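Local coordinates for protein phytase (PDB 2GFI) that hydrolyses phytate (inositol hexakisphosphate) as a 3-phytase of the histidine acid phosphatase family, at residues D106-F111 against A268-D273; E315-D320 against I377-C382; Y169-Y174 against L328-D333. All coordinates share one frame; numbering follows the deposited sequence.

Interaction 1 (D106-F111 against A268-D273); sequences DDYEYF and ASPMCD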
# COMPACT_ATOMS: atom_id res chain seq x y z
N ASP A 106 -29.63 -0.33 13.67
CA ASP A 106 -28.69 -0.71 14.73
C ASP A 106 -28.35 0.38 15.74
O ASP A 106 -27.17 0.65 15.97
CB ASP A 106 -27.41 -1.31 14.15
CG ASP A 106 -27.71 -2.44 13.20
OD1 ASP A 106 -26.92 -2.63 12.25
OD2 ASP A 106 -28.72 -3.17 13.30
N ASP A 107 -29.37 0.98 16.35
CA ASP A 107 -29.13 2.13 17.21
C ASP A 107 -28.27 3.07 16.43
O ASP A 107 -27.18 3.45 16.87
CB ASP A 107 -28.39 1.73 18.48
CG ASP A 107 -29.18 0.78 19.33
OD1 ASP A 107 -30.44 0.79 19.22
OD2 ASP A 107 -28.60 -0.01 20.14
N TYR A 108 -28.73 3.40 15.24
CA TYR A 108 -27.95 4.24 14.40
C TYR A 108 -28.23 5.68 14.84
O TYR A 108 -29.35 6.16 14.73
CB TYR A 108 -28.30 3.98 12.96
CG TYR A 108 -27.56 4.83 11.97
CD1 TYR A 108 -26.18 4.72 11.81
CD2 TYR A 108 -28.26 5.71 11.15
CE1 TYR A 108 -25.52 5.49 10.88
CE2 TYR A 108 -27.60 6.47 10.21
CZ TYR A 108 -26.24 6.36 10.08
OH TYR A 108 -25.61 7.13 9.12
N GLU A 109 -27.22 6.32 15.38
CA GLU A 109 -27.36 7.69 15.82
C GLU A 109 -27.13 8.65 14.66
O GLU A 109 -26.42 8.35 13.71
CB GLU A 109 -26.37 7.96 16.93
CG GLU A 109 -26.64 7.15 18.19
CD GLU A 109 -25.69 7.53 19.33
OE1 GLU A 109 -24.45 7.62 19.13
OE2 GLU A 109 -26.20 7.74 20.45
N TYR A 110 -27.77 9.81 14.72
CA TYR A 110 -27.45 10.87 13.80
C TYR A 110 -26.03 11.36 14.16
O TYR A 110 -25.71 11.46 15.35
CB TYR A 110 -28.46 11.99 13.91
CG TYR A 110 -28.10 13.11 12.99
CD1 TYR A 110 -27.94 12.88 11.63
CD2 TYR A 110 -27.92 14.41 13.47
CE1 TYR A 110 -27.58 13.92 10.77
CE2 TYR A 110 -27.59 15.47 12.59
CZ TYR A 110 -27.41 15.20 11.26
OH TYR A 110 -27.06 16.20 10.38
N PHE A 111 -25.19 11.64 13.15
CA PHE A 111 -23.76 11.83 13.42
C PHE A 111 -23.37 13.20 14.00
O PHE A 111 -22.26 13.38 14.51
CB PHE A 111 -22.95 11.51 12.19
CG PHE A 111 -23.13 12.47 11.05
CD1 PHE A 111 -22.29 13.56 10.90
CD2 PHE A 111 -24.10 12.25 10.10
CE1 PHE A 111 -22.42 14.41 9.82
CE2 PHE A 111 -24.26 13.10 9.03
CZ PHE A 111 -23.43 14.18 8.88
N ALA A 268 -15.88 7.07 9.23
CA ALA A 268 -16.52 5.98 8.48
C ALA A 268 -18.01 6.26 8.44
O ALA A 268 -18.59 6.77 9.40
CB ALA A 268 -16.26 4.60 9.11
N SER A 269 -18.64 5.93 7.34
CA SER A 269 -20.06 6.14 7.25
C SER A 269 -20.74 4.94 6.61
O SER A 269 -20.48 4.65 5.46
CB SER A 269 -20.35 7.36 6.40
OG SER A 269 -21.75 7.50 6.23
N PRO A 270 -21.64 4.30 7.34
CA PRO A 270 -22.50 3.30 6.73
C PRO A 270 -23.29 3.88 5.56
O PRO A 270 -23.64 3.17 4.67
CB PRO A 270 -23.45 2.91 7.87
CG PRO A 270 -23.34 3.99 8.85
CD PRO A 270 -21.93 4.49 8.78
N MET A 271 -23.52 5.17 5.55
CA MET A 271 -24.34 5.80 4.54
C MET A 271 -23.59 5.82 3.21
O MET A 271 -24.22 5.81 2.13
CB MET A 271 -24.69 7.21 5.01
CG MET A 271 -25.81 7.85 4.28
SD MET A 271 -27.37 7.02 4.50
CE MET A 271 -27.92 7.65 6.12
N CYS A 272 -22.25 5.82 3.29
CA CYS A 272 -21.40 5.67 2.10
C CYS A 272 -21.59 4.32 1.41
O CYS A 272 -21.24 4.18 0.21
CB CYS A 272 -19.92 5.82 2.43
SG CYS A 272 -19.53 7.49 2.93
N ASP A 273 -22.12 3.35 2.16
CA ASP A 273 -22.26 1.99 1.59
C ASP A 273 -23.47 1.74 0.76
O ASP A 273 -23.63 0.65 0.25
CB ASP A 273 -22.25 0.96 2.69
CG ASP A 273 -21.06 1.08 3.53
OD1 ASP A 273 -20.02 1.55 2.99
OD2 ASP A 273 -21.07 0.76 4.72

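Interaction 2 (E315-D320 against I377-C382); sequences ELLNHD and IEKYAC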
# COMPACT_ATOMS: atom_id res chain seq x y z
N GLU A 315 1.27 40.89 -7.78
CA GLU A 315 1.96 41.99 -7.09
C GLU A 315 2.96 41.43 -6.08
O GLU A 315 4.09 41.91 -6.00
CB GLU A 315 0.99 42.94 -6.37
CG GLU A 315 0.12 43.74 -7.31
CD GLU A 315 -0.76 44.74 -6.58
OE1 GLU A 315 -0.28 45.33 -5.55
OE2 GLU A 315 -1.93 44.96 -7.02
N LEU A 316 2.57 40.40 -5.33
CA LEU A 316 3.50 39.79 -4.39
C LEU A 316 4.71 39.15 -5.07
O LEU A 316 5.82 39.25 -4.58
CB LEU A 316 2.80 38.77 -3.48
CG LEU A 316 1.76 39.33 -2.48
CD1 LEU A 316 0.94 38.23 -1.86
CD2 LEU A 316 2.50 40.09 -1.41
N LEU A 317 4.49 38.48 -6.20
CA LEU A 317 5.59 37.76 -6.88
C LEU A 317 6.57 38.74 -7.52
O LEU A 317 7.76 38.47 -7.63
CB LEU A 317 5.07 36.79 -7.95
CG LEU A 317 4.22 35.62 -7.44
CD1 LEU A 317 3.28 35.16 -8.55
CD2 LEU A 317 5.09 34.49 -6.89
N ASN A 318 6.00 39.88 -7.96
CA ASN A 318 6.75 40.92 -8.63
C ASN A 318 7.60 41.69 -7.67
O ASN A 318 8.60 42.24 -8.06
CB ASN A 318 5.82 41.85 -9.42
CG ASN A 318 5.46 41.28 -10.76
OD1 ASN A 318 4.46 41.66 -11.37
ND2 ASN A 318 6.28 40.36 -11.24
N HIS A 319 7.24 41.67 -6.40
CA HIS A 319 7.95 42.45 -5.41
C HIS A 319 8.98 41.64 -4.62
O HIS A 319 8.71 41.19 -3.53
CB HIS A 319 6.97 43.24 -4.56
CG HIS A 319 6.32 44.36 -5.30
ND1 HIS A 319 6.77 45.67 -5.23
CD2 HIS A 319 5.30 44.37 -6.20
CE1 HIS A 319 6.04 46.43 -6.02
NE2 HIS A 319 5.14 45.67 -6.62
N ASP A 320 10.15 41.48 -5.23
CA ASP A 320 11.40 40.94 -4.65
C ASP A 320 11.75 41.25 -3.21
O ASP A 320 12.36 40.41 -2.55
CB ASP A 320 12.61 41.55 -5.39
CG ASP A 320 12.74 41.06 -6.77
OD1 ASP A 320 13.71 40.30 -7.02
OD2 ASP A 320 11.92 41.38 -7.68
N ILE A 377 1.41 28.75 -4.82
CA ILE A 377 2.36 29.28 -5.80
C ILE A 377 3.76 29.27 -5.21
O ILE A 377 3.98 29.84 -4.15
CB ILE A 377 1.94 30.69 -6.20
CG1 ILE A 377 0.47 30.67 -6.65
CG2 ILE A 377 2.87 31.22 -7.30
CD1 ILE A 377 -0.18 32.02 -6.84
N GLU A 378 4.68 28.58 -5.87
CA GLU A 378 6.09 28.58 -5.48
C GLU A 378 6.78 29.48 -6.47
O GLU A 378 6.46 29.44 -7.64
CB GLU A 378 6.75 27.20 -5.62
CG GLU A 378 5.97 26.09 -4.97
CD GLU A 378 6.61 24.73 -5.12
OE1 GLU A 378 7.02 24.36 -6.25
OE2 GLU A 378 6.68 24.04 -4.10
N LYS A 379 7.74 30.25 -5.99
CA LYS A 379 8.55 31.09 -6.84
C LYS A 379 9.96 30.73 -6.49
O LYS A 379 10.32 30.71 -5.33
CB LYS A 379 8.30 32.58 -6.53
CG LYS A 379 9.19 33.52 -7.34
CD LYS A 379 9.09 34.91 -6.81
CE LYS A 379 10.11 35.81 -7.50
NZ LYS A 379 9.80 37.24 -7.21
N TYR A 380 10.76 30.42 -7.50
CA TYR A 380 12.14 30.08 -7.24
C TYR A 380 13.05 30.54 -8.36
O TYR A 380 12.63 30.71 -9.51
CB TYR A 380 12.32 28.56 -7.00
CG TYR A 380 11.64 27.65 -8.02
CD1 TYR A 380 12.12 27.54 -9.34
CD2 TYR A 380 10.53 26.88 -7.64
CE1 TYR A 380 11.48 26.70 -10.26
CE2 TYR A 380 9.91 26.03 -8.52
CZ TYR A 380 10.38 25.93 -9.83
OH TYR A 380 9.74 25.07 -10.70
N ALA A 381 14.31 30.72 -7.99
CA ALA A 381 15.31 31.26 -8.89
C ALA A 381 16.11 30.11 -9.46
O ALA A 381 16.60 29.25 -8.73
CB ALA A 381 16.25 32.24 -8.14
N CYS A 382 16.27 30.12 -10.76
CA CYS A 382 17.15 29.16 -11.38
C CYS A 382 18.05 30.00 -12.25
O CYS A 382 17.56 30.63 -13.21
CB CYS A 382 16.35 28.17 -12.22
SG CYS A 382 17.44 27.07 -13.13

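Interaction 3 (Y169-Y174 against L328-D333); sequences YQTSQY and LSFTHD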
# COMPACT_ATOMS: atom_id res chain seq x y z
N TYR A 169 -10.87 30.45 10.01
CA TYR A 169 -10.01 31.08 10.94
C TYR A 169 -9.29 30.01 11.75
O TYR A 169 -8.09 30.11 12.02
CB TYR A 169 -10.79 32.02 11.88
CG TYR A 169 -9.91 32.48 13.01
CD1 TYR A 169 -9.01 33.54 12.86
CD2 TYR A 169 -9.95 31.83 14.23
CE1 TYR A 169 -8.18 33.95 13.91
CE2 TYR A 169 -9.14 32.22 15.26
CZ TYR A 169 -8.27 33.28 15.09
OH TYR A 169 -7.50 33.63 16.16
N GLN A 170 -10.04 29.00 12.15
CA GLN A 170 -9.48 27.94 12.97
C GLN A 170 -8.45 27.15 12.16
O GLN A 170 -7.39 26.84 12.65
CB GLN A 170 -10.57 27.02 13.54
CG GLN A 170 -10.01 26.05 14.53
CD GLN A 170 -11.08 25.39 15.34
OE1 GLN A 170 -12.04 24.88 14.78
NE2 GLN A 170 -10.90 25.36 16.68
N THR A 171 -8.75 26.89 10.91
CA THR A 171 -7.80 26.28 10.01
C THR A 171 -6.48 27.04 10.04
O THR A 171 -5.42 26.43 10.20
CB THR A 171 -8.37 26.23 8.63
OG1 THR A 171 -9.51 25.37 8.66
CG2 THR A 171 -7.42 25.50 7.67
N SER A 172 -6.58 28.38 9.95
CA SER A 172 -5.39 29.20 9.77
C SER A 172 -4.52 29.03 10.99
O SER A 172 -3.31 29.00 10.87
CB SER A 172 -5.74 30.68 9.51
OG SER A 172 -6.18 31.33 10.69
N GLN A 173 -5.17 28.89 12.14
CA GLN A 173 -4.48 28.79 13.43
C GLN A 173 -3.86 27.44 13.63
O GLN A 173 -2.78 27.34 14.19
CB GLN A 173 -5.46 29.06 14.59
CG GLN A 173 -5.99 30.48 14.56
CD GLN A 173 -4.86 31.49 14.51
OE1 GLN A 173 -4.56 32.05 13.45
NE2 GLN A 173 -4.18 31.65 15.62
N TYR A 174 -4.54 26.38 13.20
CA TYR A 174 -3.94 25.07 13.29
C TYR A 174 -2.76 24.97 12.33
O TYR A 174 -1.75 24.42 12.69
CB TYR A 174 -4.96 23.97 13.04
CG TYR A 174 -5.62 23.56 14.32
CD1 TYR A 174 -6.75 24.23 14.77
CD2 TYR A 174 -5.11 22.53 15.09
CE1 TYR A 174 -7.39 23.85 15.96
CE2 TYR A 174 -5.73 22.12 16.26
CZ TYR A 174 -6.87 22.81 16.70
OH TYR A 174 -7.48 22.44 17.88
N LEU A 328 0.27 33.21 3.55
CA LEU A 328 -0.64 32.21 4.05
C LEU A 328 -2.04 32.80 4.13
O LEU A 328 -2.33 33.63 5.01
CB LEU A 328 -0.19 31.73 5.44
CG LEU A 328 1.27 31.30 5.57
CD1 LEU A 328 1.61 31.04 7.03
CD2 LEU A 328 1.56 30.04 4.71
N SER A 329 -2.90 32.35 3.22
CA SER A 329 -4.27 32.85 3.09
C SER A 329 -5.22 31.68 3.18
O SER A 329 -5.04 30.66 2.52
CB SER A 329 -4.49 33.54 1.74
OG SER A 329 -3.61 34.62 1.59
N PHE A 330 -6.29 31.90 3.95
CA PHE A 330 -7.26 30.89 4.30
C PHE A 330 -8.63 31.44 4.01
O PHE A 330 -8.96 32.53 4.44
CB PHE A 330 -7.12 30.56 5.78
CG PHE A 330 -5.84 29.92 6.10
CD1 PHE A 330 -5.72 28.54 6.07
CD2 PHE A 330 -4.71 30.70 6.38
CE1 PHE A 330 -4.52 27.94 6.33
CE2 PHE A 330 -3.50 30.11 6.63
CZ PHE A 330 -3.40 28.72 6.61
N THR A 331 -9.43 30.67 3.28
CA THR A 331 -10.73 31.13 2.84
C THR A 331 -11.59 29.90 2.48
O THR A 331 -11.29 28.82 2.95
CB THR A 331 -10.56 32.16 1.71
OG1 THR A 331 -11.84 32.71 1.36
CG2 THR A 331 -10.05 31.50 0.42
N HIS A 332 -12.66 30.06 1.70
CA HIS A 332 -13.57 28.96 1.44
C HIS A 332 -13.27 28.32 0.09
O HIS A 332 -12.52 28.86 -0.71
CB HIS A 332 -15.02 29.47 1.42
CG HIS A 332 -15.51 29.98 2.74
ND1 HIS A 332 -15.31 31.28 3.15
CD2 HIS A 332 -16.20 29.37 3.73
CE1 HIS A 332 -15.87 31.45 4.34
NE2 HIS A 332 -16.40 30.30 4.72
N ASP A 333 -13.88 27.18 -0.18
CA ASP A 333 -13.73 26.55 -1.48
C ASP A 333 -14.16 27.48 -2.59
O ASP A 333 -13.49 27.59 -3.64
CB ASP A 333 -14.49 25.21 -1.54
CG ASP A 333 -15.94 25.33 -1.09
OD1 ASP A 333 -16.42 26.40 -0.65
OD2 ASP A 333 -16.71 24.35 -1.15

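Interaction 1 (D106-F111 against A268-D273)
Tyr-108 and Met-271 each carry CG trans to the main-chain nitrogen; in Tyr-108 (chi1 179°) this sends the ring out toward segment 268-273, while in Met-271 it first carries the chain off past the phenol. Two further bends, chi2 near 65° and chi3 near 81°, fold the methionine and bring its methyl back to the phenol end. Tyr-108 CE1 lies 3.3 Å from CG of Pro-270, a close approach made by the puckered corner of the pyrrolidine. The proline comes at the phenol aslant, as an apolar touch. The methionine side chain crosses that of Tyr-108 at about a right angle, and Met-271 CE stops 3.8 Å from Tyr-108 OH.

The 3-10 turn at 270-273 opens with an ST turn: Ser-269 OG accepts from Met-271 N at 3.0 Å, and more weakly from Cys-272 N. Ser-269 OG is also hydrogen-bonded to Glu-262, while the other carboxylate oxygen of Glu-262 makes a weak bond with Tyr-108 OH. The disulfide from Cys-272 to Cys-259 ties the same segment to helix 249-266, and Phe-103 packs on Tyr-108, Pro-270 and Met-271. Put in place of Tyr-108, an alanine is likely to open a gap beside Pro-270 CG and Met-271 CE, and to leave the Glu-262 carboxylate without its weak phenol partner. The contact thus joins two loops, following helices 77-91 and 249-266, by apolar touching alone; a polar link runs indirectly through Glu-262, consistent with a fit set mainly by apolar surfaces.

Interaction 2 (E315-D320 against I377-C382)
Leu-317 and Lys-379 run past each other in opposite directions, the leucine reaching from the helix toward the strand and the lysine from the strand toward the helix. Their flanks meet where Leu-317 CD2 lies 3.8 Å from Lys-379 CB, and the same methyl stays 4.0 Å from Lys-379 CD further out. Ile-377, two residues back on the strand, crosses the leucine at about a right angle and offers its branch methyl, with CG2 4.0 Å from Leu-317 CD2. With CG1 of Ile-377 beside the backbone N (chi1 -53°), CG2 lies trans to that nitrogen and faces the leucine.

The contact sets the last turn of helix 302-318 against strand 374-382 of the mixed sheet in an alpha/beta fold. That strand pairs antiparallel with strands 59-69 and 385-392, and strand 59-69 also touches Leu-317 through Gln-65. Leu-412 and Tyr-415 of helix 412-423 pack on the leucine too.

Lys-379 is extended along its whole length, chi1 177° and every later torsion close to trans, and this carries NZ to the helix end. There it donates to Leu-317 O; the modelled separation of Lys-379 NZ and Leu-317 O, 2.4 Å, is too short to be trusted, though the pairing itself is plausible. A carbonyl in the final helical turn would probably favour a positive charge. Asp-320 OD2, 4.7 Å from Lys-379 NZ, is not in contact but may add to the same electrostatic pull.

Interaction 3 (Y169-Y174 against L328-D333)
The Phe-330 ring takes Ser-172 over one face: CA of Ser-172 sits 3.5 Å above the ring centroid, straight along the normal, in a CH-pi contact. Toward the ring's CD2 corner, Ser-172 CB comes to 3.3 Å from Phe-330 CD2. Thr-171 approaches obliquely, its CG2 3.8 Å from Phe-330 CD1, and Phe-175 meets the ring edge-to-face. On the helix itself, one face of Tyr-169 carries Gln-173 CG, 3.6 Å above the plane and offset toward the rim, and Gln-170 O lies in plane at the edge of the Tyr-174 ring.

With chi1 at 74°, Ser-172 OG turns back to its own helix and donates to Tyr-169 O (2.6 Å). The C=O...O angle is 129° and the donor tilts 22° from the carbonyl plane, while Gln-173 N grips the same oxygen.

Just beyond the strand, His-332 is the N-cap of helix 333-343, whose first residue, Asp-333, is the predicted proton donor. Thr-171 OG1 pairs with Arg-167 O and Gly-71 N. The serine hydroxyl is thus spent inside the helix and C-H groups meet the phenylalanine face, while the threonine side chain comes within about 3 Å (nearest atoms) of His-70, the predicted nucleophile.

Interactions 2 and 3 have centres 22 Å apart and nearest atoms about 7 Å apart; both reach the mixed sheet, where strand 59-69 pairs with both 326-331 and 374-382. Helix 302-318 of interaction 2 is followed in the chain by strand 326-331 of interaction 3, and the segments alternate (169-174, 315-320, 328-333, 377-382), so the two contacts cross. Interaction 1 joins loops beyond this sheet, its centre 47 Å from that of interaction 2, on the opposite side of the chain's centre, and 29 Å from that of interaction 3. It closes before interaction 2 opens, but alternates with interaction 3. The predicted catalytic residues lie by interaction 3; the other two lie away from them, within the same family region.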